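Local coordinates for dihydrodipicolinate synthase family protein (Sinorhizobium meliloti, PDB 4DNH), which is of unknown function but adopts a closed eight-stranded TIM-barrel fold, consistent with its assignment to the dihydrodipicolinate synthase family, at residues 4-8 / 378-382; 36-42 / 274-280; 257-261 / 308-313; 330-335 / 367-373. The contacts are given in a common frame with arbitrary orientation. Residues are numbered along the deposited sequence.

Interaction 1. Residues 4-8 / 378-382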
loop_
_atom_site.group_PDB
_atom_site.type_symbol
_atom_site.label_atom_id
_atom_site.label_comp_id
_atom_site.label_asym_id
_atom_site.label_seq_id
_atom_site.Cartn_x
_atom_site.Cartn_y
_atom_site.Cartn_z
ATOM N N SER A 4 23.701 -10.730 -18.150
ATOM C CA SER A 4 24.447 -9.516 -17.868
ATOM C C SER A 4 23.793 -8.341 -18.599
ATOM O O SER A 4 23.216 -8.513 -19.672
ATOM C CB SER A 4 25.907 -9.699 -18.297
ATOM O OG SER A 4 26.643 -8.495 -18.186
ATOM N N ILE A 5 23.871 -7.152 -18.008
ATOM C CA ILE A 5 23.293 -5.940 -18.604
ATOM C C ILE A 5 24.105 -4.689 -18.222
ATOM O O ILE A 5 24.585 -4.571 -17.086
ATOM C CB ILE A 5 21.785 -5.786 -18.242
ATOM C CG1 ILE A 5 21.179 -4.533 -18.893
ATOM C CG2 ILE A 5 21.565 -5.780 -16.730
ATOM C CD1 ILE A 5 19.675 -4.580 -19.023
ATOM N N ASP A 6 24.278 -3.771 -19.173
ATOM C CA ASP A 6 24.933 -2.493 -18.874
ATOM C C ASP A 6 23.932 -1.469 -18.355
ATOM O O ASP A 6 22.926 -1.203 -18.993
ATOM C CB ASP A 6 25.694 -1.961 -20.087
ATOM C CG ASP A 6 27.063 -2.600 -20.245
ATOM O OD1 ASP A 6 27.584 -3.198 -19.273
ATOM O OD2 ASP A 6 27.630 -2.495 -21.346
ATOM N N LEU A 7 24.218 -0.915 -17.183
ATOM C CA LEU A 7 23.286 -0.044 -16.468
ATOM C C LEU A 7 23.948 1.256 -16.049
ATOM O O LEU A 7 25.162 1.287 -15.818
ATOM C CB LEU A 7 22.730 -0.743 -15.231
ATOM C CG LEU A 7 21.888 -2.003 -15.405
ATOM C CD1 LEU A 7 21.541 -2.523 -14.026
ATOM C CD2 LEU A 7 20.606 -1.792 -16.204
ATOM N N PRO A 8 23.155 2.335 -15.953
ATOM C CA PRO A 8 23.727 3.626 -15.569
ATOM C C PRO A 8 24.006 3.767 -14.075
ATOM O O PRO A 8 23.145 3.465 -13.247
ATOM C CB PRO A 8 22.683 4.643 -16.025
ATOM C CG PRO A 8 21.420 3.889 -16.225
ATOM C CD PRO A 8 21.739 2.433 -16.362
HETATM N N MSE A 378 14.080 -4.208 -19.106
HETATM C CA MSE A 378 15.055 -3.176 -18.747
HETATM C C MSE A 378 15.801 -2.680 -19.964
HETATM O O MSE A 378 16.061 -1.481 -20.080
HETATM C CB MSE A 378 16.037 -3.661 -17.682
HETATM C CG MSE A 378 16.926 -2.519 -17.178
HETATM SE SE MSE A 378 16.060 -1.351 -15.832
HETATM C CE MSE A 378 16.460 0.379 -16.673
ATOM N N ARG A 379 16.152 -3.582 -20.877
ATOM C CA ARG A 379 16.853 -3.192 -22.103
ATOM C C ARG A 379 15.995 -2.266 -22.962
ATOM O O ARG A 379 16.511 -1.301 -23.523
ATOM C CB ARG A 379 17.288 -4.412 -22.914
ATOM C CG ARG A 379 18.759 -4.774 -22.807
ATOM C CD ARG A 379 18.902 -6.262 -22.491
ATOM N NE ARG A 379 20.025 -6.911 -23.159
ATOM C CZ ARG A 379 21.264 -6.989 -22.678
ATOM N NH1 ARG A 379 21.576 -6.441 -21.518
ATOM N NH2 ARG A 379 22.209 -7.610 -23.375
ATOM N N ARG A 380 14.696 -2.555 -23.053
ATOM C CA ARG A 380 13.776 -1.733 -23.843
ATOM C C ARG A 380 13.620 -0.346 -23.243
ATOM O O ARG A 380 13.478 0.640 -23.976
ATOM C CB ARG A 380 12.398 -2.400 -24.008
ATOM C CG ARG A 380 12.262 -3.192 -25.300
ATOM C CD ARG A 380 10.814 -3.419 -25.727
ATOM N NE ARG A 380 10.287 -4.712 -25.280
ATOM C CZ ARG A 380 9.280 -4.873 -24.416
ATOM N NH1 ARG A 380 8.651 -3.826 -23.879
ATOM N NH2 ARG A 380 8.895 -6.099 -24.084
ATOM N N VAL A 381 13.668 -0.277 -21.915
ATOM C CA VAL A 381 13.597 0.987 -21.185
ATOM C C VAL A 381 14.862 1.834 -21.398
ATOM O O VAL A 381 14.770 3.029 -21.686
ATOM C CB VAL A 381 13.299 0.750 -19.684
ATOM C CG1 VAL A 381 13.435 2.043 -18.890
ATOM C CG2 VAL A 381 11.901 0.156 -19.518
ATOM N N LEU A 382 16.031 1.216 -21.278
ATOM C CA LEU A 382 17.292 1.875 -21.626
ATOM C C LEU A 382 17.322 2.367 -23.068
ATOM O O LEU A 382 17.796 3.476 -23.330
ATOM C CB LEU A 382 18.467 0.927 -21.431
ATOM C CG LEU A 382 19.325 0.861 -20.176
ATOM C CD1 LEU A 382 18.660 1.468 -18.954
ATOM C CD2 LEU A 382 19.684 -0.603 -19.935
#
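Strand 4-8 runs obliquely along helix 378-382, their N-to-C directions 37° apart and their axes 9.9 Å apart at closest approach. Ile5 lies level with Arg379 (CA to CA 7.8 Å) and Leu7 with Leu382 (8.1 Å), leaving room between the backbones for one layer of side chains. Ile5 points toward the helix: its CD1 is 3.9 Å from CG of Met378, a selenomethionine, and 4.1 Å from Leu382 CD2. Leu7 reaches the same two partners, its CD2 lying 3.9 Å from Met378 CG and 4.0 Å from Leu382 CD2, while Pro8 CD meets Leu382 CD1 at 4.1 Å. At the exposed margin, Arg379 crosses beside Ile5 and donates a weak hydrogen bond from NH1 to Ser4 O (3.2 Å). Phe359 of helix 352-364 packs on Ile5 and Leu7 as well. The N-terminal beta hairpin of strands 4-9 and 12-17, outside the barrel sheet, packs on the C-terminal helix 371-384, bringing the two ends of the chain together.

Interaction 2. Residues 36-42 / 274-280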
loop_
_atom_site.group_PDB
_atom_site.type_symbol
_atom_site.label_atom_id
_atom_site.label_comp_id
_atom_site.label_asym_id
_atom_site.label_seq_id
_atom_site.Cartn_x
_atom_site.Cartn_y
_atom_site.Cartn_z
ATOM N N VAL A 36 -1.894 -11.679 9.796
ATOM C CA VAL A 36 -2.844 -11.124 8.816
ATOM C C VAL A 36 -2.171 -10.064 7.928
ATOM O O VAL A 36 -1.857 -8.951 8.379
ATOM C CB VAL A 36 -4.081 -10.512 9.504
ATOM C CG1 VAL A 36 -5.059 -9.962 8.468
ATOM C CG2 VAL A 36 -4.766 -11.552 10.375
ATOM N N ALA A 37 -1.963 -10.418 6.660
ATOM C CA ALA A 37 -1.169 -9.618 5.733
ATOM C C ALA A 37 -1.979 -9.206 4.530
ATOM O O ALA A 37 -2.537 -10.060 3.840
ATOM C CB ALA A 37 0.044 -10.400 5.279
ATOM N N PHE A 38 -2.023 -7.895 4.278
ATOM C CA PHE A 38 -2.623 -7.324 3.080
ATOM C C PHE A 38 -1.532 -6.707 2.232
ATOM O O PHE A 38 -0.597 -6.085 2.752
ATOM C CB PHE A 38 -3.518 -6.143 3.436
ATOM C CG PHE A 38 -4.825 -6.512 4.066
ATOM C CD1 PHE A 38 -4.935 -6.630 5.445
ATOM C CD2 PHE A 38 -5.961 -6.655 3.291
ATOM C CE1 PHE A 38 -6.154 -6.937 6.030
ATOM C CE2 PHE A 38 -7.180 -6.951 3.875
ATOM C CZ PHE A 38 -7.277 -7.099 5.243
ATOM N N ALA A 39 -1.681 -6.819 0.921
ATOM C CA ALA A 39 -0.946 -5.946 0.039
ATOM C C ALA A 39 -1.867 -4.811 -0.445
ATOM O O ALA A 39 -3.006 -5.047 -0.871
ATOM C CB ALA A 39 -0.371 -6.735 -1.116
ATOM N N ALA A 40 -1.394 -3.570 -0.337
ATOM C CA ALA A 40 -2.107 -2.446 -0.938
ATOM C C ALA A 40 -1.765 -2.466 -2.426
ATOM O O ALA A 40 -0.612 -2.250 -2.797
ATOM C CB ALA A 40 -1.691 -1.137 -0.295
ATOM N N ALA A 41 -2.754 -2.732 -3.277
ATOM C CA ALA A 41 -2.458 -3.078 -4.653
ATOM C C ALA A 41 -2.563 -1.890 -5.604
ATOM O O ALA A 41 -3.439 -1.027 -5.456
ATOM C CB ALA A 41 -3.369 -4.208 -5.114
ATOM N N HIS A 42 -1.681 -1.877 -6.598
ATOM C CA HIS A 42 -1.583 -0.785 -7.564
ATOM C C HIS A 42 -2.621 -0.935 -8.649
ATOM O O HIS A 42 -3.292 -1.972 -8.741
ATOM C CB HIS A 42 -0.182 -0.765 -8.175
ATOM C CG HIS A 42 0.087 -1.923 -9.097
ATOM N ND1 HIS A 42 0.421 -3.140 -8.645
ATOM C CD2 HIS A 42 0.046 -2.017 -10.488
ATOM C CE1 HIS A 42 0.598 -3.970 -9.689
ATOM N NE2 HIS A 42 0.362 -3.281 -10.813
ATOM N N ALA A 274 0.188 -6.777 8.897
ATOM C CA ALA A 274 0.719 -6.094 7.721
ATOM C C ALA A 274 -0.325 -5.609 6.738
ATOM O O ALA A 274 -1.251 -6.324 6.388
ATOM C CB ALA A 274 1.727 -6.978 7.008
ATOM N N LEU A 275 -0.153 -4.375 6.298
ATOM C CA LEU A 275 -0.955 -3.787 5.241
ATOM C C LEU A 275 0.005 -2.832 4.528
ATOM O O LEU A 275 0.158 -1.653 4.893
ATOM C CB LEU A 275 -2.168 -3.073 5.833
ATOM C CG LEU A 275 -3.349 -2.748 4.919
ATOM C CD1 LEU A 275 -4.470 -2.216 5.798
ATOM C CD2 LEU A 275 -2.963 -1.733 3.841
ATOM N N LEU A 276 0.662 -3.378 3.513
ATOM C CA LEU A 276 1.849 -2.772 2.932
ATOM C C LEU A 276 1.770 -2.650 1.421
ATOM O O LEU A 276 1.391 -3.601 0.727
ATOM C CB LEU A 276 3.071 -3.629 3.281
ATOM C CG LEU A 276 3.557 -3.598 4.727
ATOM C CD1 LEU A 276 4.430 -4.814 5.004
ATOM C CD2 LEU A 276 4.317 -2.314 5.004
ATOM N N GLY A 277 2.165 -1.485 0.909
ATOM C CA GLY A 277 2.385 -1.310 -0.526
ATOM C C GLY A 277 3.574 -2.128 -1.021
ATOM O O GLY A 277 3.589 -2.542 -2.171
ATOM N N ILE A 278 4.568 -2.380 -0.163
ATOM C CA ILE A 278 5.712 -3.195 -0.587
ATOM C C ILE A 278 5.310 -4.661 -0.849
ATOM O O ILE A 278 5.894 -5.327 -1.701
ATOM C CB ILE A 278 6.951 -3.064 0.358
ATOM C CG1 ILE A 278 8.159 -3.862 -0.167
ATOM C CG2 ILE A 278 6.633 -3.517 1.778
ATOM C CD1 ILE A 278 8.767 -3.325 -1.441
ATOM N N PHE A 279 4.303 -5.152 -0.134
ATOM C CA PHE A 279 3.845 -6.527 -0.322
ATOM C C PHE A 279 3.239 -6.772 -1.696
ATOM O O PHE A 279 3.194 -7.901 -2.173
ATOM C CB PHE A 279 2.898 -6.931 0.795
ATOM C CG PHE A 279 3.609 -7.440 2.014
ATOM C CD1 PHE A 279 4.995 -7.332 2.117
ATOM C CD2 PHE A 279 2.902 -7.994 3.059
ATOM C CE1 PHE A 279 5.659 -7.794 3.223
ATOM C CE2 PHE A 279 3.559 -8.459 4.178
ATOM C CZ PHE A 279 4.943 -8.362 4.263
ATOM N N ASP A 280 2.785 -5.698 -2.325
ATOM C CA ASP A 280 2.385 -5.728 -3.706
ATOM C C ASP A 280 3.625 -6.075 -4.567
ATOM O O ASP A 280 3.644 -7.114 -5.249
ATOM C CB ASP A 280 1.763 -4.367 -4.066
ATOM C CG ASP A 280 1.633 -4.139 -5.569
ATOM O OD1 ASP A 280 2.474 -4.640 -6.358
ATOM O OD2 ASP A 280 0.686 -3.425 -5.959
#
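Closing a TIM barrel means pairing its first strand with its last, and strands 37-40 and 274-276 do so here in parallel, their axes 4.5 Å apart and only 10° from aligned. Hydrogen bonds pass back and forth: Ala274 N to Val36 O (3.0 Å), Phe38 N to Ala274 O (2.7 Å), Leu276 N to Phe38 O (3.1 Å) and Ala40 N to Leu276 O (3.0 Å). Phe38 and Leu275 share one sheet face, with Phe38 CB 3.7 Å from Leu275 CG. On the other, Ala37 CB meets Ala274 CB at 4.2 Å, and small alanines let Phe279 settle close, its CB 3.8 Å from Ala39 CB. Beyond the strands, Asp280 OD2 accepts two hydrogen bonds, from His42 ND1 (2.7 Å) and His42 N (2.9 Å), tying the loop after the first strand to the short helix after the last. Gly277 N binds a glycerol, probably from the crystallisation liquor, at the C-terminal strand ends where TIM barrels usually carry their active sites. Strands 77-80 and 251-254 flank the pair; helix 61-73 packs on Ala39, and helix 260-265 on Ala274 and Phe279.

Interaction 3. Residues 257-261 / 308-313; sequences DFNYA and TVPLSR
This is a polar loop-to-helix contact beyond the C-terminal end of barrel strand 251-254, where side chains of helix 308-313 bind backbone carbonyl oxygens of the beta-alpha loop leading into helix 260-265, the kind of loop that rims the C-terminal mouth of a TIM barrel. Residues 257-259 form the turn (phi/psi -74/-1, -93/-25 and -134/11), with Asn259 at the N-cap position before Tyr260 turns helical. CA atoms are 6.4 Å apart for Asp257 and Ser312, and 5.3 Å for Phe258 and Arg313. Two consecutive helix residues hold the turn: Ser312 OG donates to Asp257 O at 2.7 Å, and Arg313, nearly extended beyond an m chi1, directs both NE and NH2 to Phe258 O, each at 2.9 Å. Arg313 NH2 adds a weak bond to Asn259 OD1 at 3.3 Å. The Phe258 ring lies flat on the base of that arginine, a CH-pi contact with Arg313 CA 4.2 Å from the ring centroid and 14° off its normal. Tyr260, chi1 p, reaches across to Thr308, its OH donating to Thr308 OG1 at 2.5 Å. Val309 CG2 adds apolar contacts, 3.9 Å from Tyr260 CZ and 4.1 Å from Ala261 CB. Asp257 directs OD1 to Ile278 N and OD2 to the bound glycerol. Strand 273-276 and helix 278-281 border the contact, with Leu276 and Ile278 packing on Tyr260.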
loop_
_atom_site.group_PDB
_atom_site.type_symbol
_atom_site.label_atom_id
_atom_site.label_comp_id
_atom_site.label_asym_id
_atom_site.label_seq_id
_atom_site.Cartn_x
_atom_site.Cartn_y
_atom_site.Cartn_z
ATOM N N ASP A 257 6.953 0.551 5.278
ATOM C CA ASP A 257 7.697 -0.147 4.220
ATOM C C ASP A 257 9.229 -0.075 4.367
ATOM O O ASP A 257 9.958 -0.650 3.553
ATOM C CB ASP A 257 7.276 0.373 2.837
ATOM C CG ASP A 257 5.764 0.243 2.579
ATOM O OD1 ASP A 257 5.306 -0.856 2.190
ATOM O OD2 ASP A 257 5.042 1.253 2.740
ATOM N N PHE A 258 9.718 0.621 5.396
ATOM C CA PHE A 258 11.158 0.655 5.691
ATOM C C PHE A 258 11.574 -0.419 6.689
ATOM O O PHE A 258 12.726 -0.860 6.691
ATOM C CB PHE A 258 11.551 2.016 6.254
ATOM C CG PHE A 258 12.049 2.979 5.227
ATOM C CD1 PHE A 258 11.180 3.533 4.294
ATOM C CD2 PHE A 258 13.389 3.361 5.214
ATOM C CE1 PHE A 258 11.637 4.430 3.346
ATOM C CE2 PHE A 258 13.857 4.265 4.271
ATOM C CZ PHE A 258 12.976 4.797 3.336
ATOM N N ASN A 259 10.617 -0.849 7.514
ATOM C CA ASN A 259 10.883 -1.640 8.719
ATOM C C ASN A 259 10.002 -2.863 8.959
ATOM O O ASN A 259 10.055 -3.462 10.041
ATOM C CB ASN A 259 10.779 -0.713 9.906
ATOM C CG ASN A 259 11.867 0.324 9.892
ATOM O OD1 ASN A 259 13.044 -0.019 9.845
ATOM N ND2 ASN A 259 11.485 1.598 9.876
ATOM N N TYR A 260 9.218 -3.230 7.946
ATOM C CA TYR A 260 8.258 -4.333 8.005
ATOM C C TYR A 260 8.781 -5.683 8.532
ATOM O O TYR A 260 8.105 -6.340 9.330
ATOM C CB TYR A 260 7.583 -4.517 6.639
ATOM C CG TYR A 260 8.528 -4.746 5.473
ATOM C CD1 TYR A 260 9.158 -3.675 4.830
ATOM C CD2 TYR A 260 8.774 -6.038 4.995
ATOM C CE1 TYR A 260 10.022 -3.888 3.761
ATOM C CE2 TYR A 260 9.635 -6.265 3.928
ATOM C CZ TYR A 260 10.261 -5.188 3.311
ATOM O OH TYR A 260 11.122 -5.419 2.242
ATOM N N ALA A 261 9.964 -6.106 8.098
ATOM C CA ALA A 261 10.502 -7.398 8.543
ATOM C C ALA A 261 10.659 -7.444 10.064
ATOM O O ALA A 261 10.163 -8.376 10.704
ATOM C CB ALA A 261 11.818 -7.718 7.845
ATOM N N THR A 308 14.916 -8.093 0.614
ATOM C CA THR A 308 13.962 -7.191 0.009
ATOM C C THR A 308 14.035 -5.810 0.642
ATOM O O THR A 308 13.762 -4.809 -0.015
ATOM C CB THR A 308 12.524 -7.718 0.158
ATOM O OG1 THR A 308 12.135 -7.631 1.535
ATOM C CG2 THR A 308 12.418 -9.170 -0.335
ATOM N N VAL A 309 14.396 -5.761 1.919
ATOM C CA VAL A 309 14.384 -4.523 2.688
ATOM C C VAL A 309 15.172 -3.385 2.008
ATOM O O VAL A 309 14.668 -2.262 1.918
ATOM C CB VAL A 309 14.820 -4.768 4.157
ATOM C CG1 VAL A 309 15.065 -3.453 4.891
ATOM C CG2 VAL A 309 13.781 -5.626 4.882
ATOM N N PRO A 310 16.395 -3.670 1.507
ATOM C CA PRO A 310 17.081 -2.574 0.827
ATOM C C PRO A 310 16.303 -2.105 -0.408
ATOM O O PRO A 310 16.214 -0.912 -0.644
ATOM C CB PRO A 310 18.434 -3.186 0.428
ATOM C CG PRO A 310 18.654 -4.263 1.414
ATOM C CD PRO A 310 17.291 -4.825 1.720
ATOM N N LEU A 311 15.748 -3.045 -1.171
ATOM C CA LEU A 311 14.933 -2.748 -2.340
ATOM C C LEU A 311 13.765 -1.859 -1.940
ATOM O O LEU A 311 13.507 -0.835 -2.572
ATOM C CB LEU A 311 14.429 -4.042 -2.972
ATOM C CG LEU A 311 13.231 -3.920 -3.928
ATOM C CD1 LEU A 311 13.613 -3.226 -5.233
ATOM C CD2 LEU A 311 12.637 -5.305 -4.182
ATOM N N SER A 312 13.070 -2.244 -0.883
ATOM C CA SER A 312 11.982 -1.437 -0.380
ATOM C C SER A 312 12.386 0.005 0.015
ATOM O O SER A 312 11.726 0.964 -0.365
ATOM C CB SER A 312 11.344 -2.133 0.814
ATOM O OG SER A 312 10.061 -1.579 1.015
ATOM N N ARG A 313 13.443 0.149 0.803
ATOM C CA ARG A 313 13.899 1.465 1.205
ATOM C C ARG A 313 14.228 2.326 -0.005
ATOM O O ARG A 313 14.019 3.539 0.013
ATOM C CB ARG A 313 15.098 1.340 2.127
ATOM C CG ARG A 313 14.690 0.717 3.448
ATOM C CD ARG A 313 15.856 0.311 4.318
ATOM N NE ARG A 313 15.322 -0.084 5.615
ATOM C CZ ARG A 313 16.049 -0.458 6.660
ATOM N NH1 ARG A 313 17.376 -0.497 6.585
ATOM N NH2 ARG A 313 15.436 -0.793 7.780
#

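Interaction 4. Residues 330-335 / 367-373; sequences LAYLNG and ALADPEL
A helix end meets the turn before another helix, and each supplies a bump for the other's hollow. Residues 330-333 are helical; Asn334 leaves the helix at phi/psi -90/6 and Gly335 turns to 71/26. Opposite, 367-370 form an irregular connection into a helix that begins at Pro371. CA atoms lie 5.9 Å apart for Asn334 and Ala369, and 7.1 Å for Leu333 and Leu373. The chief bump is Asn334 (chi1 m), lodged in the curve of 367-369: OD1 accepts from Ala369 N at 3.0 Å, and ND2 gives a weak bond to Ala367 O at 3.4 Å. Leu368, chi1 m and chi2 t, fills the groove between side chains one helical turn apart, its CD2 3.9 Å from Leu330 CD1 and 4.2 Å from Leu333 CD1. Leu373 CD2 rests 4.0 Å from Gly335 CA, in space that a beta carbon would invade. A water bridges the two segments, accepting from Asp370 N (3.1 Å) and lying 2.8 Å from Asn334 OD1 and 2.9 Å from Leu333 O. Gly335 is the C-prime residue of a Schellman motif, with its N bonded to Tyr332 O at 3.2 Å, the classic positive-phi termination of a helix, here of helix 323-333.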
loop_
_atom_site.group_PDB
_atom_site.type_symbol
_atom_site.label_atom_id
_atom_site.label_comp_id
_atom_site.label_asym_id
_atom_site.label_seq_id
_atom_site.Cartn_x
_atom_site.Cartn_y
_atom_site.Cartn_z
ATOM N N LEU A 330 8.261 -2.429 -11.058
ATOM C CA LEU A 330 8.587 -3.791 -10.735
ATOM C C LEU A 330 7.528 -4.762 -11.305
ATOM O O LEU A 330 7.887 -5.794 -11.869
ATOM C CB LEU A 330 8.841 -3.965 -9.236
ATOM C CG LEU A 330 9.558 -5.286 -8.895
ATOM C CD1 LEU A 330 10.761 -5.558 -9.801
ATOM C CD2 LEU A 330 9.911 -5.412 -7.410
ATOM N N ALA A 331 6.242 -4.418 -11.201
ATOM C CA ALA A 331 5.210 -5.191 -11.895
ATOM C C ALA A 331 5.529 -5.370 -13.382
ATOM O O ALA A 331 5.361 -6.466 -13.915
ATOM C CB ALA A 331 3.836 -4.566 -11.718
ATOM N N TYR A 332 5.980 -4.295 -14.036
ATOM C CA TYR A 332 6.342 -4.303 -15.466
ATOM C C TYR A 332 7.510 -5.224 -15.748
ATOM O O TYR A 332 7.503 -5.959 -16.736
ATOM C CB TYR A 332 6.677 -2.888 -15.951
ATOM C CG TYR A 332 7.321 -2.811 -17.327
ATOM C CD1 TYR A 332 6.583 -3.083 -18.485
ATOM C CD2 TYR A 332 8.665 -2.449 -17.472
ATOM C CE1 TYR A 332 7.160 -3.009 -19.745
ATOM C CE2 TYR A 332 9.253 -2.369 -18.722
ATOM C CZ TYR A 332 8.493 -2.644 -19.857
ATOM O OH TYR A 332 9.074 -2.573 -21.107
ATOM N N LEU A 333 8.521 -5.188 -14.886
ATOM C CA LEU A 333 9.661 -6.094 -15.037
ATOM C C LEU A 333 9.234 -7.545 -14.884
ATOM O O LEU A 333 9.812 -8.423 -15.510
ATOM C CB LEU A 333 10.776 -5.772 -14.036
ATOM C CG LEU A 333 11.548 -4.470 -14.250
ATOM C CD1 LEU A 333 12.488 -4.265 -13.069
ATOM C CD2 LEU A 333 12.278 -4.437 -15.589
ATOM N N ASN A 334 8.232 -7.789 -14.041
ATOM C CA ASN A 334 7.788 -9.146 -13.763
ATOM C C ASN A 334 6.700 -9.600 -14.725
ATOM O O ASN A 334 6.130 -10.675 -14.558
ATOM C CB ASN A 334 7.295 -9.255 -12.324
ATOM C CG ASN A 334 8.421 -9.204 -11.326
ATOM O OD1 ASN A 334 9.459 -9.833 -11.524
ATOM N ND2 ASN A 334 8.227 -8.463 -10.237
ATOM N N GLY A 335 6.408 -8.770 -15.726
ATOM C CA GLY A 335 5.462 -9.138 -16.784
ATOM C C GLY A 335 4.008 -9.202 -16.355
ATOM O O GLY A 335 3.226 -9.906 -16.956
ATOM N N ALA A 367 13.439 -10.927 -6.221
ATOM C CA ALA A 367 12.129 -10.343 -6.567
ATOM C C ALA A 367 11.860 -10.219 -8.069
ATOM O O ALA A 367 10.802 -9.719 -8.469
ATOM C CB ALA A 367 11.943 -8.987 -5.879
ATOM N N LEU A 368 12.801 -10.653 -8.900
ATOM C CA LEU A 368 12.542 -10.783 -10.342
ATOM C C LEU A 368 12.079 -12.207 -10.659
ATOM O O LEU A 368 12.903 -13.123 -10.772
ATOM C CB LEU A 368 13.793 -10.444 -11.159
ATOM C CG LEU A 368 14.417 -9.064 -10.972
ATOM C CD1 LEU A 368 15.692 -8.977 -11.791
ATOM C CD2 LEU A 368 13.439 -7.955 -11.364
ATOM N N ALA A 369 10.765 -12.401 -10.776
ATOM C CA ALA A 369 10.190 -13.742 -11.042
ATOM C C ALA A 369 10.795 -14.383 -12.289
ATOM O O ALA A 369 11.073 -15.591 -12.308
ATOM C CB ALA A 369 8.670 -13.675 -11.161
ATOM N N ASP A 370 11.022 -13.557 -13.310
ATOM C CA ASP A 370 11.583 -14.015 -14.581
ATOM C C ASP A 370 12.753 -13.119 -15.028
ATOM O O ASP A 370 12.545 -12.132 -15.742
ATOM C CB ASP A 370 10.480 -14.057 -15.644
ATOM C CG ASP A 370 10.892 -14.808 -16.892
ATOM O OD1 ASP A 370 11.973 -15.441 -16.898
ATOM O OD2 ASP A 370 10.120 -14.768 -17.873
ATOM N N PRO A 371 13.984 -13.463 -14.603
ATOM C CA PRO A 371 15.177 -12.641 -14.841
ATOM C C PRO A 371 15.447 -12.311 -16.304
ATOM O O PRO A 371 15.772 -11.168 -16.609
ATOM C CB PRO A 371 16.309 -13.488 -14.253
ATOM C CG PRO A 371 15.650 -14.265 -13.175
ATOM C CD PRO A 371 14.285 -14.597 -13.708
ATOM N N GLU A 372 15.303 -13.282 -17.196
ATOM C CA GLU A 372 15.478 -13.029 -18.632
ATOM C C GLU A 372 14.481 -12.006 -19.203
ATOM O O GLU A 372 14.873 -11.093 -19.930
ATOM C CB GLU A 372 15.459 -14.338 -19.418
ATOM C CG GLU A 372 16.803 -15.056 -19.376
ATOM C CD GLU A 372 16.738 -16.500 -19.834
ATOM O OE1 GLU A 372 15.751 -16.886 -20.502
ATOM O OE2 GLU A 372 17.686 -17.254 -19.524
ATOM N N LEU A 373 13.204 -12.152 -18.851
ATOM C CA LEU A 373 12.180 -11.182 -19.225
ATOM C C LEU A 373 12.444 -9.808 -18.579
ATOM O O LEU A 373 12.399 -8.775 -19.267
ATOM C CB LEU A 373 10.785 -11.699 -18.857
ATOM C CG LEU A 373 9.574 -10.800 -19.170
ATOM C CD1 LEU A 373 9.344 -10.617 -20.676
ATOM C CD2 LEU A 373 8.326 -11.335 -18.480
HETATM O O HOH W 1 10.948 -10.552 -13.831
#

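How the interactions relate
The four contacts lead outward from the barrel to the chain ends. Interaction 2 closes the barrel, with its centre about 5 Å from that of the chain, and interaction 3 lies beside it: Ile278 N and Asp257 OD1 are 2.9 Å apart, and Gly277 N and Asp257 OD2 each hydrogen-bond glycerol, probably from the crystallisation liquor, which may mark a pocket. Interaction 4 meets interaction 3 where Leu311 CD2 is 4.1 Å from Ala367 CB, and interaction 2 where Ala331 CB is 3.8 Å from His42 NE2. Interactions 1 and 4 share helix 371-384, with Val381 CG2 3.7 Å from Tyr332 CE2. Interaction 1, its nearest atoms about 15 Å from those of interaction 2, lies well away from that possible pocket.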